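Myo-inositol phosphohydrolase (Mitsuokella multacida, PDB 4WU3) probably removes phosphate groups from myo-inositol hexakisphosphate (phytate), and is a protein-tyrosine-phosphatase-like enzyme with two related sequence regions in one chain. Local coordinates at residues A[396-399]-A[400-404]; A[442-445]-A[446-449]; A[606-609]-A[610-614]. The protein carries 2 engineered substitutions. All coordinates share one frame; numbering follows the deposited sequence.

Interaction 1. Residues A[396-399]-A[400-404]; sequences FSNG and ELQAM
With OG of Ser397 lodged between its backbone N and carbonyl carbon (chi1 58°) and CG of Glu400 set beside its own N (chi1 -71°), the hydroxyl and the carboxylate meet across the first turn of helix 398-411. The result is a capping box. Glu400 OE1 receives Ser397 N at 2.9 Å in an almost straight bond (173°), and Ser397 OG donates to the same Glu400 OE1 at 2.7 Å, though Lys347 O is a second partner of this hydroxyl. Both donors arrive on the anti side of the carboxylate, somewhat out of its plane. The reciprocal bond, Glu400 N to Ser397 OG, is weak at 3.4 Å. On the same turn, Phe396 lies alongside Leu401, whose CD1 sits over one ring face toward the rim, while the Met404 sulfur makes an oblique Met-aromatic contact 5.0 Å from the Phe396 ring centroid. One turn on, Gln402 NE2 donates to Asn398 OD1 at 3.2 Å, the two amide planes steeply inclined, and also bonds Asn500 OD1. The straight bond from Ser397 N, with the hydroxyls of Ser397 and Thr346 as further partners of OE1, would be expected to favour an ionised Glu400 and to fix its carboxylate's rotation.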
ATOM      1  N   PHE A 396      13.994 -30.188 -29.365  1.00 10.82           N
ATOM      2  CA  PHE A 396      15.072 -31.099 -29.768  1.00 10.00           C
ATOM      3  C   PHE A 396      16.326 -30.355 -30.231  1.00 11.02           C
ATOM      4  O   PHE A 396      16.255 -29.380 -30.989  1.00 10.18           O
ATOM      5  CB  PHE A 396      14.605 -32.046 -30.890  1.00  9.68           C
ATOM      6  CG  PHE A 396      13.875 -31.356 -32.014  1.00  8.69           C
ATOM      7  CD1 PHE A 396      14.569 -30.673 -32.996  1.00  9.04           C
ATOM      8  CD2 PHE A 396      12.490 -31.388 -32.082  1.00  9.36           C
ATOM      9  CE1 PHE A 396      13.901 -30.032 -34.025  1.00  8.76           C
ATOM     10  CE2 PHE A 396      11.806 -30.755 -33.109  1.00  8.77           C
ATOM     11  CZ  PHE A 396      12.517 -30.079 -34.087  1.00  8.99           C
ATOM     12  N   SER A 397      17.472 -30.827 -29.753  1.00 10.73           N
ATOM     13  CA  SER A 397      18.753 -30.448 -30.302  1.00 11.39           C
ATOM     14  C   SER A 397      18.929 -31.181 -31.635  1.00 12.82           C
ATOM     15  O   SER A 397      18.101 -32.019 -31.998  1.00 12.78           O
ATOM     16  CB  SER A 397      19.847 -30.898 -29.352  1.00 10.78           C
ATOM     17  OG  SER A 397      19.759 -32.292 -29.162  1.00 11.02           O
ATOM     18  N   ASN A 398      20.028 -30.901 -32.335  1.00 14.72           N
ATOM     19  CA  ASN A 398      20.342 -31.602 -33.587  1.00 16.97           C
ATOM     20  C   ASN A 398      20.419 -33.105 -33.401  1.00 14.95           C
ATOM     21  O   ASN A 398      19.852 -33.876 -34.172  1.00 15.49           O
ATOM     22  CB  ASN A 398      21.670 -31.128 -34.170  1.00 19.38           C
ATOM     23  CG  ASN A 398      22.027 -31.861 -35.455  1.00 25.40           C
ATOM     24  OD1 ASN A 398      21.158 -32.136 -36.283  1.00 27.88           O
ATOM     25  ND2 ASN A 398      23.298 -32.208 -35.613  1.00 28.42           N
ATOM     26  N   GLY A 399      21.136 -33.516 -32.367  1.00 15.29           N
ATOM     27  CA  GLY A 399      21.324 -34.927 -32.082  1.00 15.52           C
ATOM     28  C   GLY A 399      20.013 -35.627 -31.829  1.00 13.39           C
ATOM     29  O   GLY A 399      19.860 -36.795 -32.161  1.00 14.04           O
ATOM     30  N   GLU A 400      19.076 -34.923 -31.213  1.00 12.87           N
ATOM     31  CA  GLU A 400      17.798 -35.533 -30.884  1.00 12.35           C
ATOM     32  C   GLU A 400      16.917 -35.577 -32.118  1.00 11.82           C
ATOM     33  O   GLU A 400      16.131 -36.495 -32.291  1.00 11.05           O
ATOM     34  CB  GLU A 400      17.121 -34.789 -29.747  1.00 12.69           C
ATOM     35  CG  GLU A 400      17.815 -35.012 -28.418  1.00 13.36           C
ATOM     36  CD  GLU A 400      17.412 -33.997 -27.381  1.00 13.52           C
ATOM     37  OE1 GLU A 400      17.570 -32.785 -27.641  1.00 15.59           O
ATOM     38  OE2 GLU A 400      16.947 -34.418 -26.304  1.00 12.55           O
ATOM     39  N   LEU A 401      17.064 -34.599 -32.994  1.00 11.93           N
ATOM     40  CA  LEU A 401      16.333 -34.661 -34.246  1.00 14.16           C
ATOM     41  C   LEU A 401      16.801 -35.867 -35.057  1.00 15.17           C
ATOM     42  O   LEU A 401      15.980 -36.573 -35.645  1.00 14.08           O
ATOM     43  CB  LEU A 401      16.495 -33.391 -35.064  1.00 12.68           C
ATOM     44  CG  LEU A 401      15.775 -33.455 -36.408  1.00 12.23           C
ATOM     45  CD1 LEU A 401      14.268 -33.547 -36.239  1.00 12.36           C
ATOM     46  CD2 LEU A 401      16.143 -32.243 -37.238  1.00 13.69           C
ATOM     47  N   GLN A 402      18.108 -36.112 -35.069  1.00 16.27           N
ATOM     48  CA  GLN A 402      18.653 -37.254 -35.821  1.00 19.66           C
ATOM     49  C   GLN A 402      18.072 -38.564 -35.307  1.00 18.49           C
ATOM     50  O   GLN A 402      17.794 -39.465 -36.093  1.00 23.60           O
ATOM     51  CB  GLN A 402      20.187 -37.305 -35.758  1.00 20.55           C
ATOM     52  CG  GLN A 402      20.882 -36.081 -36.343  1.00 21.23           C
ATOM     53  CD  GLN A 402      20.540 -35.844 -37.810  1.00 26.14           C
ATOM     54  OE1 GLN A 402      20.452 -36.781 -38.602  1.00 31.30           O
ATOM     55  NE2 GLN A 402      20.353 -34.586 -38.174  1.00 28.30           N
ATOM     56  N   ALA A 403      17.877 -38.674 -33.999  1.00 16.00           N
ATOM     57  CA  ALA A 403      17.311 -39.892 -33.426  1.00 16.64           C
ATOM     58  C   ALA A 403      15.822 -40.061 -33.752  1.00 17.55           C
ATOM     59  O   ALA A 403      15.344 -41.186 -33.899  1.00 16.26           O
ATOM     60  CB  ALA A 403      17.524 -39.917 -31.923  1.00 16.82           C
ATOM     61  N   MET A 404      15.089 -38.953 -33.849  1.00 19.09           N
ATOM     62  CA  MET A 404      13.657 -39.005 -34.174  1.00 19.61           C
ATOM     63  C   MET A 404      13.421 -39.458 -35.606  1.00 19.00           C
ATOM     64  O   MET A 404      12.433 -40.116 -35.910  1.00 16.35           O
ATOM     65  CB  MET A 404      13.027 -37.632 -34.050  1.00 21.28           C
ATOM     66  CG  MET A 404      12.766 -37.155 -32.644  1.00 24.41           C
ATOM     67  SD  MET A 404      12.024 -35.512 -32.675  1.00 29.11           S
ATOM     68  CE  MET A 404      10.781 -35.731 -33.931  1.00 29.64           C
TER

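Interaction 2. Residues A[442-445]-A[446-449]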
ATOM      1  N   TRP A 442       7.713 -15.706 -21.036  1.00 11.67           N
ATOM      2  CA  TRP A 442       6.827 -14.871 -21.848  1.00 12.08           C
ATOM      3  C   TRP A 442       7.598 -13.799 -22.625  1.00 12.66           C
ATOM      4  O   TRP A 442       7.125 -12.672 -22.803  1.00 11.59           O
ATOM      5  CB  TRP A 442       5.745 -14.217 -20.982  1.00 12.44           C
ATOM      6  CG  TRP A 442       4.685 -15.169 -20.520  1.00 13.16           C
ATOM      7  CD1 TRP A 442       4.545 -16.477 -20.882  1.00 13.61           C
ATOM      8  CD2 TRP A 442       3.597 -14.881 -19.636  1.00 13.55           C
ATOM      9  NE1 TRP A 442       3.453 -17.029 -20.260  1.00 13.28           N
ATOM     10  CE2 TRP A 442       2.847 -16.069 -19.495  1.00 13.82           C
ATOM     11  CE3 TRP A 442       3.193 -13.741 -18.937  1.00 14.05           C
ATOM     12  CZ2 TRP A 442       1.714 -16.148 -18.691  1.00 13.73           C
ATOM     13  CZ3 TRP A 442       2.064 -13.817 -18.138  1.00 14.60           C
ATOM     14  CH2 TRP A 442       1.340 -15.018 -18.020  1.00 15.26           C
ATOM     15  N   GLY A 443       8.773 -14.175 -23.116  1.00 12.90           N
ATOM     16  CA  GLY A 443       9.611 -13.277 -23.904  1.00 13.73           C
ATOM     17  C   GLY A 443       8.923 -12.583 -25.066  1.00 12.54           C
ATOM     18  O   GLY A 443       9.304 -11.480 -25.431  1.00 15.04           O
ATOM     19  N   ASN A 444       7.931 -13.224 -25.667  1.00 12.75           N
ATOM     20  CA  ASN A 444       7.245 -12.654 -26.826  1.00 12.15           C
ATOM     21  C   ASN A 444       5.751 -12.461 -26.603  1.00 13.64           C
ATOM     22  O   ASN A 444       4.959 -12.486 -27.556  1.00 13.80           O
ATOM     23  CB  ASN A 444       7.476 -13.522 -28.055  1.00 11.81           C
ATOM     24  CG  ASN A 444       8.867 -13.367 -28.608  1.00 10.87           C
ATOM     25  OD1 ASN A 444       9.468 -12.309 -28.486  1.00 10.31           O
ATOM     26  ND2 ASN A 444       9.399 -14.434 -29.199  1.00 11.29           N
ATOM     27  N   LEU A 445       5.373 -12.251 -25.348  1.00 13.88           N
ATOM     28  CA  LEU A 445       3.981 -11.994 -25.009  1.00 16.04           C
ATOM     29  C   LEU A 445       3.453 -10.777 -25.763  1.00 17.29           C
ATOM     30  O   LEU A 445       4.068  -9.716 -25.763  1.00 18.65           O
ATOM     31  CB  LEU A 445       3.836 -11.779 -23.506  1.00 15.34           C
ATOM     32  CG  LEU A 445       2.392 -11.657 -23.026  1.00 16.39           C
ATOM     33  CD1 LEU A 445       1.672 -12.996 -23.069  1.00 15.52           C
ATOM     34  CD2 LEU A 445       2.347 -11.070 -21.618  1.00 16.58           C
ATOM     35  N   GLY A 446       2.313 -10.937 -26.422  1.00 23.69           N
ATOM     36  CA  GLY A 446       1.676  -9.820 -27.113  1.00 22.67           C
ATOM     37  C   GLY A 446       2.120  -9.642 -28.552  1.00 22.23           C
ATOM     38  O   GLY A 446       1.581  -8.804 -29.262  1.00 24.77           O
ATOM     39  N   LYS A 447       3.112 -10.412 -28.987  1.00 22.08           N
ATOM     40  CA  LYS A 447       3.609 -10.293 -30.357  1.00 22.71           C
ATOM     41  C   LYS A 447       2.818 -11.202 -31.295  1.00 23.40           C
ATOM     42  O   LYS A 447       2.480 -12.330 -30.938  1.00 24.00           O
ATOM     43  CB  LYS A 447       5.091 -10.678 -30.446  1.00 21.49           C
ATOM     44  CG  LYS A 447       6.074  -9.697 -29.833  1.00 21.96           C
ATOM     45  CD  LYS A 447       7.493 -10.094 -30.225  1.00 22.30           C
ATOM     46  CE  LYS A 447       8.532  -9.084 -29.766  1.00 24.15           C
ATOM     47  NZ  LYS A 447       8.962  -9.290 -28.358  1.00 25.54           N
ATOM     48  N   ASN A 448       2.548 -10.718 -32.501  1.00 23.77           N
ATOM     49  CA  ASN A 448       2.009 -11.586 -33.545  1.00 26.88           C
ATOM     50  C   ASN A 448       3.122 -12.454 -34.139  1.00 23.65           C
ATOM     51  O   ASN A 448       4.298 -12.291 -33.815  1.00 27.92           O
ATOM     52  CB  ASN A 448       1.302 -10.769 -34.635  1.00 29.09           C
ATOM     53  CG  ASN A 448       2.227  -9.794 -35.332  1.00 31.61           C
ATOM     54  OD1 ASN A 448       3.326 -10.155 -35.744  1.00 34.52           O
ATOM     55  ND2 ASN A 448       1.785  -8.553 -35.479  1.00 34.91           N
ATOM     56  N   LYS A 449       2.744 -13.374 -35.014  1.00 22.55           N
ATOM     57  CA  LYS A 449       3.685 -14.324 -35.603  1.00 22.93           C
ATOM     58  C   LYS A 449       4.836 -13.636 -36.341  1.00 22.76           C
ATOM     59  O   LYS A 449       6.002 -14.012 -36.171  1.00 21.68           O
ATOM     60  CB  LYS A 449       2.946 -15.254 -36.563  1.00 20.26           C
ATOM     61  CG  LYS A 449       3.764 -16.421 -37.064  1.00 20.62           C
ATOM     62  CD  LYS A 449       2.892 -17.379 -37.859  1.00 21.04           C
ATOM     63  CE  LYS A 449       3.710 -18.518 -38.421  1.00 18.94           C
ATOM     64  NZ  LYS A 449       2.877 -19.495 -39.164  1.00 18.71           N
TER
HETATM   65  O   HOH W   1       6.966  -9.079 -26.232  1.00 23.99           O
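Two overlapping beta turns shape the loop between strand 432-438 and helix 449-463, a type I turn from Trp442 to Leu445 followed by a type II turn from Asn444 to Lys447. The second is closed by Lys447 N, which donates to Asn444 O at 3.1 Å. Gly446 takes the third position of that turn with a positive phi (89°), where a CB would clash with Leu445 O. The Lys447 side chain then doubles back over the turn: its chain runs extended as far as CE and bends at the last torsion (chi4 84°), bringing NZ to Asn444 OD1 at 3.1 Å, tilted modestly from the carbonyl plane. Its CD passes 3.4 Å from the same Asn444 OD1, the two side chains crossing at a slant. A water accepts from Lys447 NZ at 2.9 Å and lies 3.0 Å from Leu445 O. The other end of the Asn444 amide is held by Gln423 O and Thr425 OG1, both partners of ND2, while Asn448 caps helix 449-463 through Glu451 N. With ND2 bound on one side and OD1 receiving an ammonium on the other, the amide is fixed in orientation, and the lysine charge probably polarises it, strengthening ND2 as a donor.

Interaction 3. Residues A[606-609]-A[610-614]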
ATOM      1  N   PHE A 606     -13.887 -26.946 -26.564  1.00 13.87           N
ATOM      2  CA  PHE A 606     -13.395 -27.356 -27.864  1.00 14.00           C
ATOM      3  C   PHE A 606     -13.951 -28.723 -28.254  1.00 13.80           C
ATOM      4  O   PHE A 606     -14.213 -28.970 -29.417  1.00 12.08           O
ATOM      5  CB  PHE A 606     -11.873 -27.367 -27.908  1.00 12.93           C
ATOM      6  CG  PHE A 606     -11.334 -27.687 -29.256  1.00 12.33           C
ATOM      7  CD1 PHE A 606     -11.171 -26.688 -30.191  1.00 11.49           C
ATOM      8  CD2 PHE A 606     -11.027 -28.993 -29.604  1.00 12.37           C
ATOM      9  CE1 PHE A 606     -10.687 -26.979 -31.440  1.00 12.06           C
ATOM     10  CE2 PHE A 606     -10.542 -29.291 -30.858  1.00 11.82           C
ATOM     11  CZ  PHE A 606     -10.373 -28.281 -31.776  1.00 12.01           C
ATOM     12  N   TYR A 607     -14.134 -29.606 -27.281  1.00 15.31           N
ATOM     13  CA  TYR A 607     -14.773 -30.891 -27.542  1.00 16.53           C
ATOM     14  C   TYR A 607     -16.172 -30.677 -28.114  1.00 20.53           C
ATOM     15  O   TYR A 607     -16.553 -31.313 -29.108  1.00 20.88           O
ATOM     16  CB  TYR A 607     -14.853 -31.721 -26.270  1.00 17.10           C
ATOM     17  CG  TYR A 607     -15.494 -33.067 -26.479  1.00 20.51           C
ATOM     18  CD1 TYR A 607     -14.748 -34.149 -26.928  1.00 23.18           C
ATOM     19  CD2 TYR A 607     -16.849 -33.251 -26.255  1.00 25.88           C
ATOM     20  CE1 TYR A 607     -15.330 -35.385 -27.139  1.00 26.10           C
ATOM     21  CE2 TYR A 607     -17.444 -34.483 -26.458  1.00 32.84           C
ATOM     22  CZ  TYR A 607     -16.680 -35.546 -26.901  1.00 32.72           C
ATOM     23  OH  TYR A 607     -17.274 -36.770 -27.109  1.00 42.18           O
ATOM     24  N   GLN A 608     -16.928 -29.763 -27.506  1.00 22.34           N
ATOM     25  CA  GLN A 608     -18.269 -29.444 -28.000  1.00 26.83           C
ATOM     26  C   GLN A 608     -18.211 -28.896 -29.425  1.00 23.64           C
ATOM     27  O   GLN A 608     -19.046 -29.234 -30.275  1.00 21.20           O
ATOM     28  CB  GLN A 608     -18.977 -28.420 -27.101  1.00 27.78           C
ATOM     29  CG  GLN A 608     -20.354 -28.043 -27.639  1.00 33.17           C
ATOM     30  CD  GLN A 608     -21.114 -27.056 -26.772  1.00 37.77           C
ATOM     31  OE1 GLN A 608     -20.641 -26.638 -25.721  1.00 37.10           O
ATOM     32  NE2 GLN A 608     -22.304 -26.672 -27.232  1.00 36.89           N
ATOM     33  N   TYR A 609     -17.241 -28.027 -29.672  1.00 19.32           N
ATOM     34  CA  TYR A 609     -17.083 -27.429 -30.984  1.00 20.03           C
ATOM     35  C   TYR A 609     -16.915 -28.523 -32.039  1.00 19.74           C
ATOM     36  O   TYR A 609     -17.485 -28.449 -33.124  1.00 22.67           O
ATOM     37  CB  TYR A 609     -15.882 -26.479 -30.992  1.00 18.63           C
ATOM     38  CG  TYR A 609     -15.381 -26.141 -32.376  1.00 19.90           C
ATOM     39  CD1 TYR A 609     -16.068 -25.247 -33.184  1.00 19.19           C
ATOM     40  CD2 TYR A 609     -14.210 -26.707 -32.876  1.00 20.41           C
ATOM     41  CE1 TYR A 609     -15.615 -24.935 -34.454  1.00 19.36           C
ATOM     42  CE2 TYR A 609     -13.753 -26.392 -34.144  1.00 19.79           C
ATOM     43  CZ  TYR A 609     -14.469 -25.508 -34.927  1.00 17.73           C
ATOM     44  OH  TYR A 609     -14.041 -25.174 -36.187  1.00 19.69           O
ATOM     45  N   VAL A 610     -16.119 -29.531 -31.711  1.00 19.31           N
ATOM     46  CA  VAL A 610     -15.873 -30.628 -32.624  1.00 21.76           C
ATOM     47  C   VAL A 610     -17.159 -31.417 -32.844  1.00 20.88           C
ATOM     48  O   VAL A 610     -17.539 -31.705 -33.974  1.00 21.53           O
ATOM     49  CB  VAL A 610     -14.776 -31.568 -32.088  1.00 18.49           C
ATOM     50  CG1 VAL A 610     -14.761 -32.858 -32.880  1.00 18.10           C
ATOM     51  CG2 VAL A 610     -13.415 -30.892 -32.161  1.00 19.80           C
ATOM     52  N   GLN A 611     -17.825 -31.775 -31.760  1.00 20.33           N
ATOM     53  CA  GLN A 611     -19.068 -32.527 -31.870  1.00 22.48           C
ATOM     54  C   GLN A 611     -20.002 -31.893 -32.896  1.00 22.38           C
ATOM     55  O   GLN A 611     -20.639 -32.601 -33.671  1.00 24.29           O
ATOM     56  CB  GLN A 611     -19.766 -32.603 -30.516  1.00 21.57           C
ATOM     57  CG  GLN A 611     -19.062 -33.501 -29.514  1.00 23.34           C
ATOM     58  CD  GLN A 611     -18.945 -34.940 -29.994  1.00 23.00           C
ATOM     59  OE1 GLN A 611     -19.936 -35.569 -30.341  1.00 27.61           O
ATOM     60  NE2 GLN A 611     -17.732 -35.457 -30.026  1.00 22.70           N
ATOM     61  N   GLU A 612     -20.040 -30.560 -32.914  1.00 22.36           N
ATOM     62  CA  GLU A 612     -21.006 -29.796 -33.706  1.00 23.76           C
ATOM     63  C   GLU A 612     -20.556 -29.430 -35.108  1.00 26.04           C
ATOM     64  O   GLU A 612     -21.393 -29.064 -35.931  1.00 26.67           O
ATOM     65  CB  GLU A 612     -21.346 -28.483 -32.996  1.00 25.72           C
ATOM     66  CG  GLU A 612     -22.194 -28.659 -31.757  1.00 26.93           C
ATOM     67  CD  GLU A 612     -22.533 -27.344 -31.090  1.00 28.46           C
ATOM     68  OE1 GLU A 612     -22.399 -26.280 -31.737  1.00 31.62           O
ATOM     69  OE2 GLU A 612     -22.935 -27.380 -29.914  1.00 27.38           O
ATOM     70  N   ASN A 613     -19.251 -29.481 -35.379  1.00 26.19           N
ATOM     71  CA  ASN A 613     -18.733 -28.972 -36.651  1.00 26.57           C
ATOM     72  C   ASN A 613     -17.857 -29.932 -37.446  1.00 24.87           C
ATOM     73  O   ASN A 613     -17.447 -29.603 -38.555  1.00 24.81           O
ATOM     74  CB  ASN A 613     -17.956 -27.667 -36.427  1.00 27.01           C
ATOM     75  CG  ASN A 613     -18.839 -26.534 -35.941  1.00 28.06           C
ATOM     76  OD1 ASN A 613     -19.334 -25.731 -36.734  1.00 34.26           O
ATOM     77  ND2 ASN A 613     -19.024 -26.451 -34.628  1.00 29.56           N
ATOM     78  N   HIS A 614     -17.557 -31.106 -36.906  1.00 24.75           N
ATOM     79  CA  HIS A 614     -16.683 -32.037 -37.624  1.00 29.63           C
ATOM     80  C   HIS A 614     -17.354 -32.596 -38.889  1.00 30.75           C
ATOM     81  O   HIS A 614     -16.692 -32.825 -39.900  1.00 35.44           O
ATOM     82  CB  HIS A 614     -16.241 -33.183 -36.718  1.00 27.38           C
ATOM     83  CG  HIS A 614     -17.277 -34.244 -36.550  1.00 27.66           C
ATOM     84  ND1 HIS A 614     -18.247 -34.187 -35.578  1.00 30.54           N
ATOM     85  CD2 HIS A 614     -17.502 -35.386 -37.240  1.00 28.80           C
ATOM     86  CE1 HIS A 614     -19.025 -35.252 -35.672  1.00 32.23           C
ATOM     87  NE2 HIS A 614     -18.593 -35.993 -36.673  1.00 31.32           N
TER
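The side chains of Tyr607 and Gln611 cross obliquely one turn apart on helix 593-613, their ring and amide planes 18° apart. Gln611 folds back at chi2, carrying NE2 to 3.3 Å from Tyr607 CZ, while its CG packs 3.6 Å from Tyr607 CE2. The hydrogen bond of NE2 goes instead to Pro560 O. Without the ring, as with an alanine here, the Gln611 side chain would probably lose its packing partner, Val562 O its weak hydrogen bond from the tyrosine hydroxyl, and a gap would open against Met556. Gln608 and Glu612, by contrast, run side by side: Gln608 NE2 donates to Glu612 OE2 at 2.8 Å on the syn side, although amide and carboxylate planes stand 72° apart. Tyr609 and Asn613 cross at about a right angle, Asn613 CB lying over one ring face. Asn613 ND2 turns back to Tyr609 O at 2.9 Å, in the carbonyl plane and on a lone pair, a nearly straight bond (168°) that grips the carbonyl near the helix end. Phe606 meets Val610 CG2 through CE2 at 3.5 Å. Around this turn, Phe606 packs on helix 545-558 and on Ile520 of helix 517-529, Tyr609 reaches Ile524 of that same helix, and Trp622 and Trp625 of helix 622-626 meet the Tyr609 ring edge-to-face.

All three contacts are local and follow one another along the chain, yet they stand well apart. The centres of interactions 1 and 2 are 26 Å apart, and interaction 3 lies 35 Å from interaction 1 and 28 Å from interaction 2, centre to centre; none touches another. Neither interaction 1 nor interaction 2 touches the ligand: the Phe396 side chain is about 12 Å, and Gly443 about 10 Å, from a bound inositol tetrakisphosphate. Interaction 2 follows directly on Asp441 of the ligand pocket, and its Trp442 bonds the backbone of Asp511, another pocket residue. Interaction 3 lies late in helix 593-613; the pocket residue Tyr596 lies near the start of that helix, and Lys592 just before it.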